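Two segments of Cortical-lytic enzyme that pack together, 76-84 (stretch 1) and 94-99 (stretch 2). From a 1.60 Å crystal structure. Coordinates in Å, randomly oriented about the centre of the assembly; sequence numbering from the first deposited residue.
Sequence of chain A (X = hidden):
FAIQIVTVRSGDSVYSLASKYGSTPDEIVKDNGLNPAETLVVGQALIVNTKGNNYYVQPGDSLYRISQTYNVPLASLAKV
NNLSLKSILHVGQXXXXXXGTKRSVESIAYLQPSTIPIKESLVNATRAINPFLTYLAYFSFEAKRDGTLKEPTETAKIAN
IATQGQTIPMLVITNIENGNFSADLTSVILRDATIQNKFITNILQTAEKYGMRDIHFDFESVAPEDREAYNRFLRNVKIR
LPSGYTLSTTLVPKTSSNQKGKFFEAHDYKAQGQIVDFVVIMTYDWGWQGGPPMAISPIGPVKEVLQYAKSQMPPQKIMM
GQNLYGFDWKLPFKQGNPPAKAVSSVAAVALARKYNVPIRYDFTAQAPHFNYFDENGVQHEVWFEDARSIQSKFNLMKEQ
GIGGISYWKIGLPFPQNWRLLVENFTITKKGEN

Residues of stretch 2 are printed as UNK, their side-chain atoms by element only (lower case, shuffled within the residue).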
# COMPACT_ATOMS: atom_id res chain seq x y z
N SER A 76 -22.16 14.70 14.83
CA SER A 76 -23.39 14.04 14.37
C SER A 76 -23.49 12.62 14.91
O SER A 76 -24.56 12.19 15.33
CB SER A 76 -23.47 14.02 12.85
OG SER A 76 -23.40 15.33 12.32
N LEU A 77 -22.39 11.89 14.88
CA LEU A 77 -22.38 10.51 15.38
C LEU A 77 -22.68 10.48 16.86
O LEU A 77 -23.46 9.65 17.33
CB LEU A 77 -21.02 9.86 15.12
CG LEU A 77 -20.81 8.45 15.65
CD1 LEU A 77 -21.76 7.49 14.98
CD2 LEU A 77 -19.34 7.99 15.41
N ALA A 78 -22.06 11.39 17.61
CA ALA A 78 -22.29 11.47 19.05
C ALA A 78 -23.74 11.84 19.35
O ALA A 78 -24.42 11.20 20.15
CB ALA A 78 -21.34 12.48 19.68
N LYS A 79 -24.23 12.89 18.69
CA LYS A 79 -25.60 13.35 18.93
C LYS A 79 -26.64 12.26 18.66
O LYS A 79 -27.55 12.06 19.48
CB LYS A 79 -25.89 14.59 18.09
CG LYS A 79 -27.32 15.07 18.14
CD LYS A 79 -27.50 16.45 17.52
CE LYS A 79 -28.98 16.80 17.39
NZ LYS A 79 -29.75 16.55 18.65
N VAL A 80 -26.54 11.55 17.54
CA VAL A 80 -27.62 10.64 17.17
C VAL A 80 -27.66 9.43 18.10
O VAL A 80 -28.67 8.71 18.16
CB VAL A 80 -27.50 10.21 15.69
CG1 VAL A 80 -26.35 9.22 15.47
CG2 VAL A 80 -28.83 9.61 15.22
N ASN A 81 -26.58 9.23 18.87
CA ASN A 81 -26.51 8.13 19.83
C ASN A 81 -26.63 8.58 21.28
O ASN A 81 -26.46 7.78 22.20
CB ASN A 81 -25.18 7.38 19.66
CG ASN A 81 -25.15 6.52 18.41
OD1 ASN A 81 -25.78 5.45 18.36
ND2 ASN A 81 -24.39 6.95 17.40
N ASN A 82 -26.92 9.87 21.48
CA ASN A 82 -27.01 10.45 22.82
C ASN A 82 -25.75 10.20 23.64
O ASN A 82 -25.82 9.77 24.79
CB ASN A 82 -28.23 9.92 23.59
CG ASN A 82 -28.53 10.74 24.82
OD1 ASN A 82 -28.15 11.92 24.91
ND2 ASN A 82 -29.18 10.12 25.80
N LEU A 83 -24.59 10.42 23.03
CA LEU A 83 -23.31 10.20 23.69
C LEU A 83 -22.48 11.47 23.69
O LEU A 83 -22.69 12.34 22.86
CB LEU A 83 -22.51 9.07 23.01
CG LEU A 83 -23.15 7.69 22.96
CD1 LEU A 83 -22.30 6.73 22.11
CD2 LEU A 83 -23.35 7.13 24.36
N SER A 84 -21.52 11.56 24.62
CA SER A 84 -20.56 12.66 24.62
C SER A 84 -19.42 12.33 23.66
O SER A 84 -19.15 11.16 23.39
CB SER A 84 -20.02 12.90 26.04
OG SER A 84 -19.05 11.93 26.38
N UNK A 94 -23.82 -1.25 20.74
CA UNK A 94 -24.45 -0.96 19.46
C UNK A 94 -24.58 0.54 19.23
O UNK A 94 -25.12 1.26 20.07
c UNK A 94 -26.62 -1.27 18.16
o UNK A 94 -28.60 -2.05 19.25
c UNK A 94 -28.02 -1.85 18.18
c UNK A 94 -25.84 -1.60 19.40
n UNK A 94 -28.60 -2.04 17.00
N UNK A 95 -24.15 1.00 18.05
CA UNK A 95 -24.29 2.40 17.65
C UNK A 95 -25.05 2.55 16.33
O UNK A 95 -24.93 1.72 15.42
c UNK A 95 -22.62 3.87 19.86
c UNK A 95 -22.92 3.06 17.49
c UNK A 95 -22.02 3.06 18.72
c UNK A 95 -20.64 3.62 18.34
N UNK A 96 -25.78 3.66 16.22
CA UNK A 96 -26.37 4.05 14.96
C UNK A 96 -25.36 4.95 14.23
O UNK A 96 -24.83 5.90 14.83
c UNK A 96 -27.70 4.80 15.16
c UNK A 96 -29.21 4.35 13.18
c UNK A 96 -29.75 4.69 11.95
o UNK A 96 -29.91 6.28 10.14
c UNK A 96 -29.39 5.90 11.37
c UNK A 96 -28.33 5.20 13.84
c UNK A 96 -28.54 6.75 12.02
c UNK A 96 -28.00 6.39 13.24
N UNK A 97 -25.07 4.64 12.97
CA UNK A 97 -24.07 5.38 12.19
C UNK A 97 -24.74 6.01 10.96
O UNK A 97 -25.19 5.30 10.06
c UNK A 97 -22.92 4.47 11.73
c UNK A 97 -21.84 5.27 11.00
c UNK A 97 -22.27 3.78 12.90
N UNK A 98 -24.84 7.35 10.94
CA UNK A 98 -25.46 7.97 9.76
C UNK A 98 -24.65 7.73 8.50
O UNK A 98 -23.47 7.39 8.62
c UNK A 98 -25.47 9.46 10.10
c UNK A 98 -24.54 8.34 11.99
c UNK A 98 -25.35 9.53 11.59
N UNK A 99 -25.29 7.84 7.33
CA UNK A 99 -24.62 7.73 6.05
C UNK A 99 -23.57 8.84 5.99
O UNK A 99 -23.87 10.01 6.26
c UNK A 99 -25.37 7.78 0.99
c UNK A 99 -25.63 7.84 4.89
n UNK A 99 -26.30 7.87 -0.18
c UNK A 99 -26.04 7.92 2.37
c UNK A 99 -25.02 7.71 3.50

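Position 94 carries five side-chain atoms: three carbons in an unbranched run, the third holding one oxygen and one nitrogen. That is a primary amide on a two-methylene arm, one methylene longer than asparagine. Its CA-to-CB bond points away from stretch 1 and no side-chain atom touches it; the nitrogen is hydrogen-bonded elsewhere in the structure. The residue is Gln 94.

Position 95 has four carbons, forked at the second, and CB points toward stretch 1. One fork carbon lies 3.7 Å from CD1 of Leu 83, and CB sits 3.8 Å from OD1 of Asn 81. The fork beyond a CH2 makes this Leu 95, and the Leu 83 contact belongs to its CD2. Chi1 is m and chi2 t, the same rotamer that Leu 83 adopts.

Position 96 shows one carbon leading to a six-carbon ring that bears an oxygen. Its CA-to-CB bond points sideways, and a ring carbon lies 3.9 Å from CG2 of Val 80, an oblique approach. The oxygen on the ring is the signature of a phenol: Tyr 96. Chi1 is t, and the ring atom near Val 80 is CD1. Its backbone is engaged as well: Asn 81 hydrogen-bonds both its N and its O.

Position 97 has three carbons, the first bonded to CA and carrying the other two, with no polar atom. Its CA-to-CB bond points sideways, the residue is buried, and one branch carbon lies 4.3 Å from CD1 of Leu 77. This is a beta-branched Val 97, and the branch carbon is CG2.

At position 98, three carbons close a ring onto the backbone N. Its CA-to-CB bond points toward stretch 1; one ring carbon is 4.2 Å from CD1 of Leu 77, and another is 4.0 Å from CG1 of Val 80. It can only be Pro 98, the two atoms being CD and CG.

Position 99 has four carbons in a row ending in nitrogen, fully extended, exposed and poorly ordered. It does not reach stretch 1. It is Lys 99.

The rule of this contact is a single amide reading a backbone. Asn 81 accepts from Tyr 96 N through OD1 (2.8 Å) and donates from ND2 to Tyr 96 O (2.8 Å), so one side chain satisfies both backbone polar groups of one residue. Asn 81 ND2 also donates to Leu 77 O at 2.9 Å, tying the same amide back to the helix. Around this polar clamp lie apolar pairings: Leu 83 with Leu 95, Val 80 with Tyr 96 and Pro 98, and Leu 77 with Val 97 and Pro 98.

Stretch 2 94-99: QLYVPK
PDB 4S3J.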